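PDB 6MGB: capsular polysaccharide export system protein KpsC from Thermosulfurimonas dismutans, which transfers Kdo in β(2,4) linkage, probably from CMP-Kdo, in building the glycolipid that carries Gram-negative bacterial capsules. Local coordinates for residues Lys137-Tyr151 with Ile226-His238. Numbering follows the deposited sequence.
Sequences KISKYNRGKPVPRGY and IREEFNPVDLLSH. With C5P (cytidine-5'-monophosphate), chain D.
Lys145 and Phe230 form a single backbone bridge, Lys145 N donating to Glu229 O (2.9 Å) and Lys145 O receiving Asn231 N (2.8 Å). Val147 CG2 sits over one face of the Phe230 ring, 3.9 Å from the centroid, Glu228 CB covers the opposite face, and the ring edge points into the face of Tyr151, a T-shaped pair with planes at 83°. With an alanine here, the Tyr151 face would probably lose that edge and a gap open between Val147 and Glu228. Asn231, with CG anti to its N (chi1 -180°), works both ways: OD1 caps the helix through weak bonds from Val233 N and Asp234 N, and ND2 reaches a lone pair of Lys137 O (3.3 Å) almost straight (173°). In the first turn, Asp234 OD2 takes Val147 N at 2.7 Å from above the carboxylate plane. Lys145 NZ meets the anti lone pair of Glu228 OE2 (3.0 Å) and Arg143 NH1 meets Glu229 OE1, both salt bridges. Pro232 CG packs on O2' of the nucleotide, Tyr141 turns its ring edge to O4', and the capped helix start and the loop together wall the ribose side of the CMP pocket in this GT-B-clan glycosyltransferase.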
# COMPACT_ATOMS: atom_id res chain seq x y z
N LYS A 137 -16.72 0.16 4.49
CA LYS A 137 -15.89 -0.99 4.15
C LYS A 137 -15.07 -0.74 2.89
O LYS A 137 -15.08 -1.52 1.94
CB LYS A 137 -16.74 -2.25 4.01
CG LYS A 137 -17.54 -2.60 5.26
CD LYS A 137 -18.19 -3.97 5.17
CE LYS A 137 -19.00 -4.29 6.41
NZ LYS A 137 -20.15 -3.36 6.60
N ILE A 138 -14.36 0.39 2.89
CA ILE A 138 -13.55 0.81 1.75
C ILE A 138 -12.15 0.25 1.89
O ILE A 138 -11.62 0.10 3.00
CB ILE A 138 -13.55 2.35 1.64
CG1 ILE A 138 -14.90 2.85 1.13
CG2 ILE A 138 -12.42 2.84 0.72
CD1 ILE A 138 -15.11 4.34 1.27
N SER A 139 -11.53 -0.07 0.76
CA SER A 139 -10.19 -0.64 0.74
C SER A 139 -9.50 -0.18 -0.54
O SER A 139 -9.96 0.75 -1.21
CB SER A 139 -10.25 -2.17 0.87
OG SER A 139 -10.98 -2.75 -0.20
N LYS A 140 -8.39 -0.83 -0.89
CA LYS A 140 -7.62 -0.42 -2.06
C LYS A 140 -8.42 -0.62 -3.35
O LYS A 140 -8.48 0.27 -4.20
CB LYS A 140 -6.30 -1.20 -2.12
CG LYS A 140 -5.31 -0.67 -3.15
CD LYS A 140 -4.04 -1.51 -3.18
CE LYS A 140 -2.94 -0.84 -3.99
NZ LYS A 140 -2.29 0.27 -3.23
N TYR A 141 -9.03 -1.80 -3.51
CA TYR A 141 -9.64 -2.18 -4.78
C TYR A 141 -11.16 -2.16 -4.78
O TYR A 141 -11.75 -1.97 -5.85
CB TYR A 141 -9.16 -3.58 -5.19
CG TYR A 141 -7.67 -3.67 -5.42
CD1 TYR A 141 -7.06 -2.96 -6.45
CD2 TYR A 141 -6.87 -4.47 -4.62
CE1 TYR A 141 -5.70 -3.04 -6.67
CE2 TYR A 141 -5.50 -4.55 -4.83
CZ TYR A 141 -4.92 -3.84 -5.86
OH TYR A 141 -3.57 -3.92 -6.07
N ASN A 142 -11.81 -2.36 -3.64
CA ASN A 142 -13.27 -2.24 -3.53
C ASN A 142 -13.98 -3.12 -4.56
O ASN A 142 -14.70 -2.64 -5.44
CB ASN A 142 -13.70 -0.78 -3.68
CG ASN A 142 -12.96 0.16 -2.75
OD1 ASN A 142 -13.33 0.31 -1.58
ND2 ASN A 142 -11.92 0.81 -3.26
N ARG A 143 -13.79 -4.43 -4.42
CA ARG A 143 -14.38 -5.38 -5.36
C ARG A 143 -15.08 -6.53 -4.65
O ARG A 143 -16.10 -7.03 -5.13
CB ARG A 143 -13.31 -5.96 -6.28
CG ARG A 143 -12.53 -4.93 -7.06
CD ARG A 143 -11.38 -5.58 -7.77
NE ARG A 143 -11.83 -6.48 -8.83
CZ ARG A 143 -11.86 -7.80 -8.72
NH1 ARG A 143 -11.46 -8.39 -7.61
NH2 ARG A 143 -12.29 -8.55 -9.73
N GLY A 144 -14.53 -6.96 -3.52
CA GLY A 144 -14.95 -8.21 -2.93
C GLY A 144 -16.42 -8.22 -2.56
O GLY A 144 -17.09 -7.18 -2.49
N LYS A 145 -16.92 -9.42 -2.33
CA LYS A 145 -18.28 -9.63 -1.85
C LYS A 145 -18.29 -9.75 -0.34
O LYS A 145 -17.26 -10.03 0.29
CB LYS A 145 -18.87 -10.89 -2.48
CG LYS A 145 -18.14 -12.17 -2.10
CD LYS A 145 -18.71 -13.38 -2.83
CE LYS A 145 -18.01 -14.66 -2.42
NZ LYS A 145 -18.57 -15.85 -3.11
N PRO A 146 -19.45 -9.55 0.30
CA PRO A 146 -19.51 -9.71 1.75
C PRO A 146 -19.29 -11.15 2.17
O PRO A 146 -19.55 -12.09 1.42
CB PRO A 146 -20.94 -9.25 2.10
CG PRO A 146 -21.41 -8.48 0.91
CD PRO A 146 -20.73 -9.09 -0.26
N VAL A 147 -18.79 -11.32 3.40
CA VAL A 147 -18.67 -12.64 4.00
C VAL A 147 -20.05 -13.05 4.49
O VAL A 147 -20.62 -12.38 5.36
CB VAL A 147 -17.65 -12.66 5.14
CG1 VAL A 147 -17.69 -13.99 5.89
CG2 VAL A 147 -16.25 -12.39 4.61
N PRO A 148 -20.64 -14.13 3.97
CA PRO A 148 -21.99 -14.50 4.40
C PRO A 148 -22.00 -14.95 5.85
O PRO A 148 -21.04 -15.53 6.36
CB PRO A 148 -22.37 -15.64 3.46
CG PRO A 148 -21.07 -16.25 3.08
CD PRO A 148 -20.08 -15.12 3.03
N ARG A 149 -23.12 -14.69 6.52
CA ARG A 149 -23.31 -15.20 7.87
C ARG A 149 -23.38 -16.72 7.83
O ARG A 149 -23.97 -17.30 6.92
CB ARG A 149 -24.57 -14.62 8.49
CG ARG A 149 -24.73 -14.93 9.98
CD ARG A 149 -25.95 -14.22 10.56
NE ARG A 149 -26.89 -15.16 11.16
CZ ARG A 149 -27.72 -15.94 10.47
NH1 ARG A 149 -27.72 -15.91 9.15
NH2 ARG A 149 -28.54 -16.76 11.11
N GLY A 150 -22.76 -17.36 8.82
CA GLY A 150 -22.62 -18.80 8.84
C GLY A 150 -21.31 -19.30 8.27
O GLY A 150 -20.99 -20.48 8.46
N TYR A 151 -20.56 -18.45 7.57
CA TYR A 151 -19.25 -18.85 7.08
C TYR A 151 -18.32 -19.20 8.23
O TYR A 151 -17.61 -20.21 8.20
CB TYR A 151 -18.65 -17.73 6.22
CG TYR A 151 -17.40 -18.13 5.46
CD1 TYR A 151 -17.49 -18.62 4.17
CD2 TYR A 151 -16.15 -18.01 6.04
CE1 TYR A 151 -16.35 -18.99 3.46
CE2 TYR A 151 -15.01 -18.37 5.34
CZ TYR A 151 -15.12 -18.86 4.06
OH TYR A 151 -13.98 -19.22 3.36
N ILE A 226 -8.46 -19.48 1.78
CA ILE A 226 -9.61 -18.75 1.27
C ILE A 226 -9.27 -18.24 -0.12
O ILE A 226 -8.37 -17.42 -0.29
CB ILE A 226 -10.00 -17.60 2.21
CG1 ILE A 226 -10.28 -18.13 3.62
CG2 ILE A 226 -11.21 -16.84 1.66
CD1 ILE A 226 -10.50 -17.04 4.65
N ARG A 227 -10.00 -18.73 -1.12
CA ARG A 227 -9.86 -18.28 -2.50
C ARG A 227 -11.12 -17.60 -3.00
O ARG A 227 -11.21 -17.27 -4.19
CB ARG A 227 -9.49 -19.45 -3.40
CG ARG A 227 -8.41 -20.35 -2.81
CD ARG A 227 -7.95 -21.40 -3.79
NE ARG A 227 -6.73 -21.00 -4.49
CZ ARG A 227 -5.50 -21.38 -4.15
NH1 ARG A 227 -4.46 -20.95 -4.85
NH2 ARG A 227 -5.30 -22.19 -3.11
N GLU A 228 -12.11 -17.39 -2.13
CA GLU A 228 -13.25 -16.55 -2.47
C GLU A 228 -12.86 -15.08 -2.35
O GLU A 228 -12.07 -14.70 -1.48
CB GLU A 228 -14.44 -16.86 -1.57
CG GLU A 228 -14.99 -18.26 -1.72
CD GLU A 228 -16.28 -18.49 -0.95
OE1 GLU A 228 -16.32 -19.41 -0.11
OE2 GLU A 228 -17.25 -17.74 -1.19
N GLU A 229 -13.42 -14.27 -3.24
CA GLU A 229 -13.04 -12.86 -3.33
C GLU A 229 -13.88 -12.03 -2.37
O GLU A 229 -14.75 -11.25 -2.75
CB GLU A 229 -13.19 -12.38 -4.76
CG GLU A 229 -12.48 -11.08 -5.03
CD GLU A 229 -11.78 -11.09 -6.36
OE1 GLU A 229 -10.70 -10.47 -6.47
OE2 GLU A 229 -12.31 -11.70 -7.31
N PHE A 230 -13.59 -12.21 -1.08
CA PHE A 230 -14.27 -11.48 -0.04
C PHE A 230 -13.76 -10.05 0.05
O PHE A 230 -12.58 -9.77 -0.21
CB PHE A 230 -14.08 -12.16 1.32
CG PHE A 230 -14.79 -13.48 1.44
CD1 PHE A 230 -16.10 -13.62 1.04
CD2 PHE A 230 -14.13 -14.58 1.95
CE1 PHE A 230 -16.75 -14.83 1.15
CE2 PHE A 230 -14.77 -15.80 2.07
CZ PHE A 230 -16.09 -15.92 1.67
N ASN A 231 -14.65 -9.14 0.41
CA ASN A 231 -14.25 -7.79 0.76
C ASN A 231 -13.24 -7.87 1.90
O ASN A 231 -13.57 -8.42 2.97
CB ASN A 231 -15.46 -6.95 1.17
CG ASN A 231 -15.10 -5.53 1.53
OD1 ASN A 231 -14.05 -5.28 2.13
ND2 ASN A 231 -15.96 -4.58 1.18
N PRO A 232 -12.02 -7.35 1.74
CA PRO A 232 -10.99 -7.60 2.76
C PRO A 232 -11.32 -7.05 4.13
O PRO A 232 -11.03 -7.70 5.14
CB PRO A 232 -9.74 -6.94 2.16
CG PRO A 232 -10.25 -5.94 1.18
CD PRO A 232 -11.51 -6.54 0.62
N VAL A 233 -11.93 -5.86 4.21
CA VAL A 233 -12.21 -5.28 5.51
C VAL A 233 -13.40 -5.98 6.17
O VAL A 233 -13.50 -6.02 7.40
CB VAL A 233 -12.44 -3.76 5.40
CG1 VAL A 233 -11.17 -3.08 4.90
CG2 VAL A 233 -13.59 -3.45 4.48
N ASP A 234 -14.32 -6.53 5.37
CA ASP A 234 -15.36 -7.39 5.94
C ASP A 234 -14.74 -8.68 6.49
O ASP A 234 -15.07 -9.11 7.60
CB ASP A 234 -16.41 -7.71 4.88
CG ASP A 234 -17.66 -8.33 5.47
OD1 ASP A 234 -17.87 -8.21 6.70
OD2 ASP A 234 -18.43 -8.95 4.71
N LEU A 235 -13.84 -9.29 5.72
CA LEU A 235 -13.17 -10.50 6.18
C LEU A 235 -12.41 -10.24 7.48
O LEU A 235 -12.45 -11.06 8.41
CB LEU A 235 -12.22 -11.01 5.10
CG LEU A 235 -11.46 -12.30 5.41
CD1 LEU A 235 -12.42 -13.48 5.56
CD2 LEU A 235 -10.43 -12.59 4.32
N LEU A 236 -11.72 -9.10 7.57
CA LEU A 236 -10.91 -8.81 8.74
C LEU A 236 -11.74 -8.68 10.00
O LEU A 236 -11.26 -8.99 11.10
CB LEU A 236 -10.10 -7.54 8.51
CG LEU A 236 -8.91 -7.68 7.56
CD1 LEU A 236 -8.45 -6.31 7.08
CD2 LEU A 236 -7.77 -8.41 8.25
N SER A 237 -13.00 -8.25 9.88
CA SER A 237 -13.84 -8.04 11.05
C SER A 237 -14.07 -9.32 11.84
O SER A 237 -14.48 -9.26 13.00
CB SER A 237 -15.18 -7.44 10.64
OG SER A 237 -16.00 -8.40 10.01
N HIS A 238 -13.84 -10.48 11.23
CA HIS A 238 -14.09 -11.77 11.88
C HIS A 238 -12.87 -12.31 12.62
O HIS A 238 -12.92 -13.44 13.11
CB HIS A 238 -14.56 -12.79 10.84
CG HIS A 238 -15.89 -12.47 10.24
ND1 HIS A 238 -17.07 -12.90 10.79
CD2 HIS A 238 -16.22 -11.75 9.14
CE1 HIS A 238 -18.08 -12.47 10.05
NE2 HIS A 238 -17.59 -11.76 9.05
O3P C5P D . 0.00 -4.90 -0.44
P C5P D . -0.78 -5.94 -1.20
O1P C5P D . -0.45 -7.32 -0.62
O2P C5P D . -0.63 -6.00 -2.70
O5' C5P D . -2.31 -5.66 -0.87
C5' C5P D . -3.06 -4.70 -1.60
C4' C5P D . -4.50 -4.72 -1.18
O4' C5P D . -5.13 -5.93 -1.69
C3' C5P D . -4.74 -4.79 0.32
O3' C5P D . -4.70 -3.51 0.94
C2' C5P D . -6.10 -5.47 0.43
O2' C5P D . -7.16 -4.53 0.22
C1' C5P D . -6.06 -6.43 -0.76
N1 C5P D . -5.62 -7.79 -0.35
C2 C5P D . -6.61 -8.89 -0.15
N3 C5P D . -6.15 -10.26 0.26
C4 C5P D . -4.73 -10.53 0.47
C5 C5P D . -3.74 -9.44 0.27
C6 C5P D . -4.20 -8.07 -0.14
O2 C5P D . -7.76 -8.67 -0.32
N4 C5P D . -4.28 -11.86 0.87
O HOH W 1 -18.75 -6.05 -0.15
O HOH W 2 -19.56 -10.33 7.38